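Local coordinates for K Homology domain-containing protein (Aeropyrum pernix, PDB 1TUA), which is of unknown function but, as a protein with two K-homology domains, probably binds RNA, at residues P4-L15 / V39-P50; L105-I113 / N132-I140. One frame throughout, in Å; residues are numbered along the deposited sequence.

Contact 1. Residues P4-L15 / V39-P50; sequences PRIYVKVKPERL and VDTENSMVIVEP
The Tyr7 ring has Ile47 CG2 over one face, a CH-pi contact 4.3 Å from the ring centroid, while Met45 CG lies at its edge. Ile47 CG1 and CD1 run along the CD1-CE1 side, CG1 3.5 Å from Tyr7 CE1; isoleucine suits the place because its two branches reach both face and side. At the guanidinium edge of Arg5, NE makes a bent bond (137° at H) to the anti lone pair of Glu49 OE2 (2.7 Å), tilted 27° from the guanidinium plane; a water in that plane bridges NH2 to the same oxygen, and NH2 also binds Ala1 O. With an alanine here, Glu49 would probably lose this salt bridge and the water one of its holders.

The hydrogen-bonded pairs Ile6–Val48 and Val8–Val46 build an antiparallel ladder that continues to Val10 N and Ser44 O (3.0 Å). Ser44 takes the left-handed first position of a G1 bulge opposite Asp40, and its hydroxyl, anti to its own N (chi1 -162°), grips Val10 O (2.7 Å) from the face opposite Lys9 NZ. Leu15 CD1, starting helix 15-19, slides past Val39 CG1 (3.9 Å).

Strand 6-9 is an edge strand of the three-stranded KH sheet. Helix 57-72 packs on the Ile6, Val8 and Val48 face, and strand 35-40 flanks 45-50.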
# COMPACT_ATOMS: atom_id res chain seq x y z
N PRO A 4 -11.20 11.32 18.18
CA PRO A 4 -10.15 10.49 17.59
C PRO A 4 -9.40 11.36 16.59
O PRO A 4 -10.01 12.12 15.84
CB PRO A 4 -10.92 9.36 16.91
CG PRO A 4 -12.20 9.27 17.72
CD PRO A 4 -12.54 10.73 17.95
N ARG A 5 -8.08 11.27 16.61
CA ARG A 5 -7.26 12.03 15.68
C ARG A 5 -6.11 11.13 15.29
O ARG A 5 -5.43 10.57 16.15
CB ARG A 5 -6.69 13.30 16.35
CG ARG A 5 -7.73 14.33 16.72
CD ARG A 5 -7.06 15.63 17.16
NE ARG A 5 -8.03 16.69 17.39
CZ ARG A 5 -8.73 16.85 18.52
NH1 ARG A 5 -8.55 16.01 19.53
NH2 ARG A 5 -9.61 17.83 18.62
N ILE A 6 -5.89 10.99 13.98
CA ILE A 6 -4.79 10.17 13.50
C ILE A 6 -3.80 11.08 12.78
O ILE A 6 -4.13 11.70 11.77
CB ILE A 6 -5.29 9.06 12.55
CG1 ILE A 6 -6.26 8.13 13.30
CG2 ILE A 6 -4.10 8.26 12.02
CD1 ILE A 6 -6.74 6.93 12.49
N TYR A 7 -2.60 11.17 13.34
CA TYR A 7 -1.54 11.98 12.75
C TYR A 7 -0.77 11.12 11.77
O TYR A 7 -0.35 10.01 12.09
CB TYR A 7 -0.60 12.48 13.85
CG TYR A 7 -1.21 13.53 14.73
CD1 TYR A 7 -0.82 14.87 14.62
CD2 TYR A 7 -2.19 13.20 15.67
CE1 TYR A 7 -1.40 15.85 15.42
CE2 TYR A 7 -2.77 14.19 16.47
CZ TYR A 7 -2.37 15.51 16.34
OH TYR A 7 -2.94 16.49 17.12
N VAL A 8 -0.59 11.62 10.56
CA VAL A 8 0.14 10.89 9.54
C VAL A 8 1.30 11.73 9.03
O VAL A 8 1.09 12.80 8.44
CB VAL A 8 -0.78 10.53 8.35
CG1 VAL A 8 -0.01 9.72 7.31
CG2 VAL A 8 -1.99 9.76 8.84
N LYS A 9 2.52 11.27 9.27
CA LYS A 9 3.70 11.99 8.80
C LYS A 9 3.80 11.72 7.31
O LYS A 9 3.75 10.58 6.88
CB LYS A 9 4.96 11.48 9.51
CG LYS A 9 6.24 12.20 9.09
CD LYS A 9 6.21 13.68 9.48
CE LYS A 9 7.39 14.45 8.91
NZ LYS A 9 7.39 14.40 7.42
N VAL A 10 3.94 12.78 6.52
CA VAL A 10 4.03 12.62 5.08
C VAL A 10 5.41 13.04 4.58
O VAL A 10 5.98 14.02 5.05
CB VAL A 10 2.94 13.46 4.36
CG1 VAL A 10 3.13 13.41 2.85
CG2 VAL A 10 1.55 12.92 4.73
N LYS A 11 5.97 12.28 3.63
CA LYS A 11 7.27 12.62 3.07
C LYS A 11 7.09 14.02 2.48
O LYS A 11 6.16 14.26 1.72
CB LYS A 11 7.68 11.63 1.99
CG LYS A 11 7.87 10.19 2.49
CD LYS A 11 8.39 9.27 1.37
CE LYS A 11 8.42 7.79 1.79
NZ LYS A 11 9.41 7.49 2.87
N PRO A 12 7.98 14.96 2.82
CA PRO A 12 7.86 16.33 2.30
C PRO A 12 7.63 16.40 0.79
O PRO A 12 6.82 17.20 0.31
CB PRO A 12 9.19 16.97 2.72
CG PRO A 12 9.49 16.28 4.00
CD PRO A 12 9.17 14.83 3.68
N GLU A 13 8.34 15.56 0.04
CA GLU A 13 8.23 15.53 -1.42
C GLU A 13 6.90 14.98 -1.93
O GLU A 13 6.64 14.99 -3.13
CB GLU A 13 9.39 14.71 -2.01
CG GLU A 13 9.39 13.23 -1.60
CD GLU A 13 10.25 12.93 -0.38
OE1 GLU A 13 10.25 13.73 0.60
OE2 GLU A 13 10.93 11.88 -0.38
N ARG A 14 6.05 14.51 -1.02
CA ARG A 14 4.75 13.97 -1.43
C ARG A 14 3.57 14.75 -0.88
O ARG A 14 2.42 14.41 -1.15
CB ARG A 14 4.63 12.50 -1.00
CG ARG A 14 5.58 11.56 -1.70
CD ARG A 14 5.23 11.47 -3.16
NE ARG A 14 4.03 10.68 -3.38
CZ ARG A 14 3.34 10.67 -4.52
NH1 ARG A 14 3.73 11.41 -5.55
NH2 ARG A 14 2.27 9.89 -4.63
N LEU A 15 3.84 15.81 -0.11
CA LEU A 15 2.75 16.59 0.48
C LEU A 15 1.83 17.17 -0.59
O LEU A 15 0.62 17.27 -0.39
CB LEU A 15 3.33 17.71 1.36
CG LEU A 15 2.33 18.35 2.33
CD1 LEU A 15 1.70 17.27 3.22
CD2 LEU A 15 3.05 19.38 3.18
N VAL A 39 -3.72 19.97 7.20
CA VAL A 39 -2.32 19.84 6.82
C VAL A 39 -1.41 20.85 7.50
O VAL A 39 -1.73 22.03 7.60
CB VAL A 39 -2.18 20.01 5.29
CG1 VAL A 39 -0.73 19.80 4.88
CG2 VAL A 39 -3.09 19.03 4.57
N ASP A 40 -0.26 20.36 7.97
CA ASP A 40 0.75 21.20 8.61
C ASP A 40 1.92 21.15 7.64
O ASP A 40 2.79 20.28 7.75
CB ASP A 40 1.16 20.58 9.95
CG ASP A 40 2.18 21.42 10.69
OD1 ASP A 40 3.04 22.05 10.04
OD2 ASP A 40 2.12 21.45 11.94
N THR A 41 1.95 22.08 6.68
CA THR A 41 3.01 22.08 5.67
C THR A 41 4.42 22.21 6.24
O THR A 41 5.34 21.53 5.79
CB THR A 41 2.81 23.22 4.65
OG1 THR A 41 2.98 24.48 5.30
CG2 THR A 41 1.43 23.15 4.04
N GLU A 42 4.58 23.07 7.24
CA GLU A 42 5.89 23.27 7.84
C GLU A 42 6.45 22.01 8.48
O GLU A 42 7.66 21.78 8.45
CB GLU A 42 5.80 24.40 8.88
CG GLU A 42 5.62 25.77 8.24
CD GLU A 42 5.17 26.83 9.22
OE1 GLU A 42 5.79 26.95 10.31
OE2 GLU A 42 4.20 27.55 8.91
N ASN A 43 5.58 21.17 9.03
CA ASN A 43 6.01 19.93 9.66
C ASN A 43 5.70 18.72 8.78
O ASN A 43 6.02 17.59 9.14
CB ASN A 43 5.31 19.77 11.01
CG ASN A 43 5.55 20.95 11.93
OD1 ASN A 43 4.94 21.06 13.00
ND2 ASN A 43 6.44 21.85 11.52
N SER A 44 5.09 18.96 7.62
CA SER A 44 4.72 17.91 6.68
C SER A 44 4.01 16.79 7.44
O SER A 44 4.38 15.61 7.37
CB SER A 44 5.96 17.37 5.97
OG SER A 44 5.60 16.67 4.80
N MET A 45 2.98 17.19 8.17
CA MET A 45 2.18 16.28 8.98
C MET A 45 0.72 16.52 8.62
O MET A 45 0.29 17.65 8.38
CB MET A 45 2.42 16.60 10.46
CG MET A 45 1.65 15.76 11.45
SD MET A 45 2.29 14.09 11.60
CE MET A 45 3.72 14.37 12.69
N VAL A 46 -0.05 15.44 8.57
CA VAL A 46 -1.46 15.53 8.24
C VAL A 46 -2.25 14.99 9.44
O VAL A 46 -1.82 14.04 10.09
CB VAL A 46 -1.76 14.71 6.96
CG1 VAL A 46 -3.26 14.55 6.76
CG2 VAL A 46 -1.13 15.43 5.75
N ILE A 47 -3.37 15.62 9.76
CA ILE A 47 -4.20 15.16 10.86
C ILE A 47 -5.57 14.79 10.31
O ILE A 47 -6.22 15.59 9.64
CB ILE A 47 -4.37 16.24 11.95
CG1 ILE A 47 -3.00 16.75 12.39
CG2 ILE A 47 -5.14 15.67 13.14
CD1 ILE A 47 -3.06 17.90 13.37
N VAL A 48 -6.01 13.56 10.59
CA VAL A 48 -7.30 13.08 10.13
C VAL A 48 -8.25 12.99 11.32
O VAL A 48 -7.93 12.37 12.33
CB VAL A 48 -7.17 11.68 9.48
CG1 VAL A 48 -8.51 11.25 8.90
CG2 VAL A 48 -6.09 11.70 8.39
N GLU A 49 -9.42 13.62 11.20
CA GLU A 49 -10.42 13.62 12.26
C GLU A 49 -11.79 13.32 11.68
O GLU A 49 -12.04 13.55 10.50
CB GLU A 49 -10.53 14.99 12.92
CG GLU A 49 -9.26 15.61 13.42
CD GLU A 49 -9.53 17.02 13.92
OE1 GLU A 49 -10.20 17.78 13.19
OE2 GLU A 49 -9.08 17.36 15.03
N PRO A 50 -12.71 12.80 12.50
CA PRO A 50 -14.05 12.51 12.00
C PRO A 50 -14.81 13.85 11.97
O PRO A 50 -14.52 14.74 12.77
CB PRO A 50 -14.61 11.55 13.05
CG PRO A 50 -13.97 12.04 14.32
CD PRO A 50 -12.54 12.31 13.89
O HOH W 1 -10.58 19.41 16.21

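Contact 2. Residues L105-I113 / N132-I140; sequences LKRIKGRII and NVGEYEVAI
Lys109 makes the polar link between the two segments, holding the turn of the 130-133/137-141 hairpin with its ammonium group. NZ donates to Glu135 O at 3.1 Å, from above the carbonyl plane rather than on a lone pair, and more weakly to Gly134 O at 3.2 Å. The chain starts with CG anti to the carbonyl carbon (chi1 -73°) and bends at chi3 (74°), which carries NZ across to these two neighbouring oxygens. A lysine suits the place because its long aliphatic stem can lie against apolar groups before its charge meets the turn: CE touches Val133 CG1 at 4.0 Å. Glycine suits position 134, since a CB there would crowd Glu137 O.

The apolar contacts lie along one side of the helix. Val133 CG2 packs against two consecutive isoleucines, Ile112 CG2 at 4.0 Å and Ile113 CG1 at 4.1 Å. Ile112 also sends its other branch to the second strand, CD1 approaching Val138 CG2 at 4.4 Å, and it packs on Ile154 and Leu157 of helix 144-158. One turn before Lys109, Leu105 lays CD2 against Tyr136 CB at 4.0 Å and 3.6 Å from Glu135 O, while the Tyr136 ring itself leads off to a cation-pi contact with Lys95.

In a type I KH domain this helix leads into the GxxG loop and this turn is the variable loop, so the contact joins two elements that border the nucleic-acid groove in relatives. In chemical terms, branched aliphatic side chains close the inner part of the interface, and the one charged group that bonds across it, the Lys109 ammonium, sits beside the turn. Two carbonyl oxygens would partly offset the lysine's positive charge while tying the hairpin turn to the helix.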
# COMPACT_ATOMS: atom_id res chain seq x y z
N LEU A 105 20.84 -1.53 -2.27
CA LEU A 105 19.44 -1.14 -2.43
C LEU A 105 19.11 -1.04 -3.91
O LEU A 105 18.11 -1.58 -4.38
CB LEU A 105 19.20 0.21 -1.76
CG LEU A 105 17.79 0.79 -1.92
CD1 LEU A 105 16.78 -0.14 -1.26
CD2 LEU A 105 17.74 2.18 -1.30
N LYS A 106 19.97 -0.37 -4.67
CA LYS A 106 19.75 -0.24 -6.10
C LYS A 106 19.71 -1.60 -6.77
O LYS A 106 18.87 -1.85 -7.63
CB LYS A 106 20.84 0.62 -6.75
CG LYS A 106 20.85 2.08 -6.31
CD LYS A 106 21.88 2.89 -7.09
CE LYS A 106 21.50 3.03 -8.56
NZ LYS A 106 20.26 3.84 -8.80
N ARG A 107 20.61 -2.50 -6.39
CA ARG A 107 20.61 -3.82 -7.01
C ARG A 107 19.34 -4.60 -6.74
O ARG A 107 18.77 -5.19 -7.66
CB ARG A 107 21.83 -4.64 -6.58
CG ARG A 107 23.12 -4.19 -7.24
CD ARG A 107 24.09 -5.34 -7.36
NE ARG A 107 24.40 -5.92 -6.05
CZ ARG A 107 25.13 -5.32 -5.12
NH1 ARG A 107 25.64 -4.11 -5.33
NH2 ARG A 107 25.34 -5.94 -3.96
N ILE A 108 18.88 -4.63 -5.49
CA ILE A 108 17.66 -5.38 -5.21
C ILE A 108 16.43 -4.74 -5.82
O ILE A 108 15.49 -5.44 -6.20
CB ILE A 108 17.42 -5.59 -3.69
CG1 ILE A 108 17.22 -4.25 -2.99
CG2 ILE A 108 18.58 -6.36 -3.09
CD1 ILE A 108 16.66 -4.40 -1.59
N LYS A 109 16.41 -3.41 -5.94
CA LYS A 109 15.26 -2.76 -6.55
C LYS A 109 15.20 -3.19 -8.01
O LYS A 109 14.12 -3.33 -8.58
CB LYS A 109 15.37 -1.24 -6.43
CG LYS A 109 15.13 -0.73 -5.01
CD LYS A 109 15.41 0.75 -4.87
CE LYS A 109 14.32 1.60 -5.52
NZ LYS A 109 14.66 3.05 -5.49
N GLY A 110 16.37 -3.42 -8.60
CA GLY A 110 16.43 -3.87 -9.98
C GLY A 110 15.80 -5.24 -10.13
O GLY A 110 15.13 -5.51 -11.13
N ARG A 111 16.02 -6.12 -9.15
CA ARG A 111 15.45 -7.47 -9.16
C ARG A 111 13.93 -7.41 -8.93
O ARG A 111 13.17 -8.13 -9.57
CB ARG A 111 16.07 -8.33 -8.06
CG ARG A 111 17.54 -8.64 -8.25
CD ARG A 111 17.77 -9.61 -9.39
NE ARG A 111 17.26 -10.94 -9.09
CZ ARG A 111 17.29 -11.96 -9.94
NH1 ARG A 111 17.80 -11.78 -11.16
NH2 ARG A 111 16.81 -13.14 -9.59
N ILE A 112 13.50 -6.56 -8.01
CA ILE A 112 12.09 -6.42 -7.69
C ILE A 112 11.30 -5.83 -8.85
O ILE A 112 10.19 -6.27 -9.14
CB ILE A 112 11.90 -5.55 -6.42
CG1 ILE A 112 12.45 -6.30 -5.21
CG2 ILE A 112 10.43 -5.20 -6.23
CD1 ILE A 112 12.52 -5.47 -3.94
N ILE A 113 11.87 -4.83 -9.51
CA ILE A 113 11.22 -4.19 -10.64
C ILE A 113 11.33 -5.07 -11.88
O ILE A 113 10.34 -5.31 -12.57
CB ILE A 113 11.84 -2.81 -10.95
CG1 ILE A 113 11.63 -1.87 -9.77
CG2 ILE A 113 11.22 -2.22 -12.22
CD1 ILE A 113 12.31 -0.53 -9.94
N ASN A 132 3.95 -0.51 -5.32
CA ASN A 132 4.74 0.66 -5.64
C ASN A 132 6.14 0.50 -5.06
O ASN A 132 6.30 0.23 -3.87
CB ASN A 132 4.11 1.93 -5.07
CG ASN A 132 4.85 3.19 -5.51
OD1 ASN A 132 5.75 3.68 -4.82
ND2 ASN A 132 4.50 3.68 -6.68
N VAL A 133 7.15 0.65 -5.91
CA VAL A 133 8.52 0.55 -5.46
C VAL A 133 9.04 1.97 -5.30
O VAL A 133 9.38 2.64 -6.28
CB VAL A 133 9.40 -0.21 -6.48
CG1 VAL A 133 10.83 -0.31 -5.97
CG2 VAL A 133 8.84 -1.60 -6.71
N GLY A 134 9.08 2.44 -4.05
CA GLY A 134 9.56 3.79 -3.79
C GLY A 134 11.06 3.85 -3.59
O GLY A 134 11.79 2.99 -4.07
N GLU A 135 11.51 4.87 -2.86
CA GLU A 135 12.93 5.06 -2.59
C GLU A 135 13.55 3.81 -1.95
O GLU A 135 14.55 3.28 -2.43
CB GLU A 135 13.14 6.27 -1.68
CG GLU A 135 14.61 6.59 -1.39
CD GLU A 135 14.79 7.91 -0.64
OE1 GLU A 135 14.28 8.06 0.49
OE2 GLU A 135 15.46 8.82 -1.20
N TYR A 136 12.95 3.35 -0.85
CA TYR A 136 13.44 2.17 -0.16
C TYR A 136 12.30 1.37 0.44
O TYR A 136 12.53 0.37 1.13
CB TYR A 136 14.45 2.56 0.92
CG TYR A 136 13.88 3.46 1.98
CD1 TYR A 136 13.20 2.94 3.08
CD2 TYR A 136 13.96 4.85 1.86
CE1 TYR A 136 12.62 3.78 4.04
CE2 TYR A 136 13.39 5.70 2.81
CZ TYR A 136 12.71 5.15 3.89
OH TYR A 136 12.12 5.98 4.81
N GLU A 137 11.07 1.80 0.19
CA GLU A 137 9.89 1.10 0.70
C GLU A 137 9.03 0.59 -0.44
O GLU A 137 8.75 1.33 -1.38
CB GLU A 137 9.06 2.04 1.57
CG GLU A 137 9.71 2.39 2.90
CD GLU A 137 9.23 3.71 3.46
OE1 GLU A 137 9.35 4.75 2.76
OE2 GLU A 137 8.73 3.72 4.61
N VAL A 138 8.63 -0.68 -0.38
CA VAL A 138 7.74 -1.24 -1.40
C VAL A 138 6.37 -1.37 -0.75
O VAL A 138 6.19 -2.17 0.17
CB VAL A 138 8.20 -2.61 -1.88
CG1 VAL A 138 7.24 -3.12 -2.94
CG2 VAL A 138 9.61 -2.51 -2.44
N ALA A 139 5.42 -0.56 -1.21
CA ALA A 139 4.07 -0.56 -0.67
C ALA A 139 3.15 -1.45 -1.49
O ALA A 139 3.22 -1.47 -2.72
CB ALA A 139 3.54 0.87 -0.64
N ILE A 140 2.27 -2.17 -0.80
CA ILE A 140 1.35 -3.11 -1.43
C ILE A 140 -0.08 -2.90 -0.96
O ILE A 140 -0.32 -2.78 0.24
CB ILE A 140 1.75 -4.56 -1.08
CG1 ILE A 140 3.21 -4.81 -1.45
CG2 ILE A 140 0.81 -5.55 -1.75
CD1 ILE A 140 3.83 -6.02 -0.74

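In the fold
The two contacts lie in successive KH domains, in series along the chain: contact 1 closes before contact 2 opens, and their centres are about 24 Å apart. Each involves a separate three-stranded antiparallel sheet of order 1-3-2, the type I KH pattern. They sample different joints of it: contact 1 mainly pairs the first strand with the third, whereas contact 2 sets a helix against the hairpin of the second and third strands. The two contacts touch through Lys11, whose NZ forms a salt bridge with Glu137 OE1 (2.7 Å) and packs near Tyr136 OH. It joins the loop after strand 6-9 to the start of strand 137-141, bringing the neighbourhoods of the two sheets together.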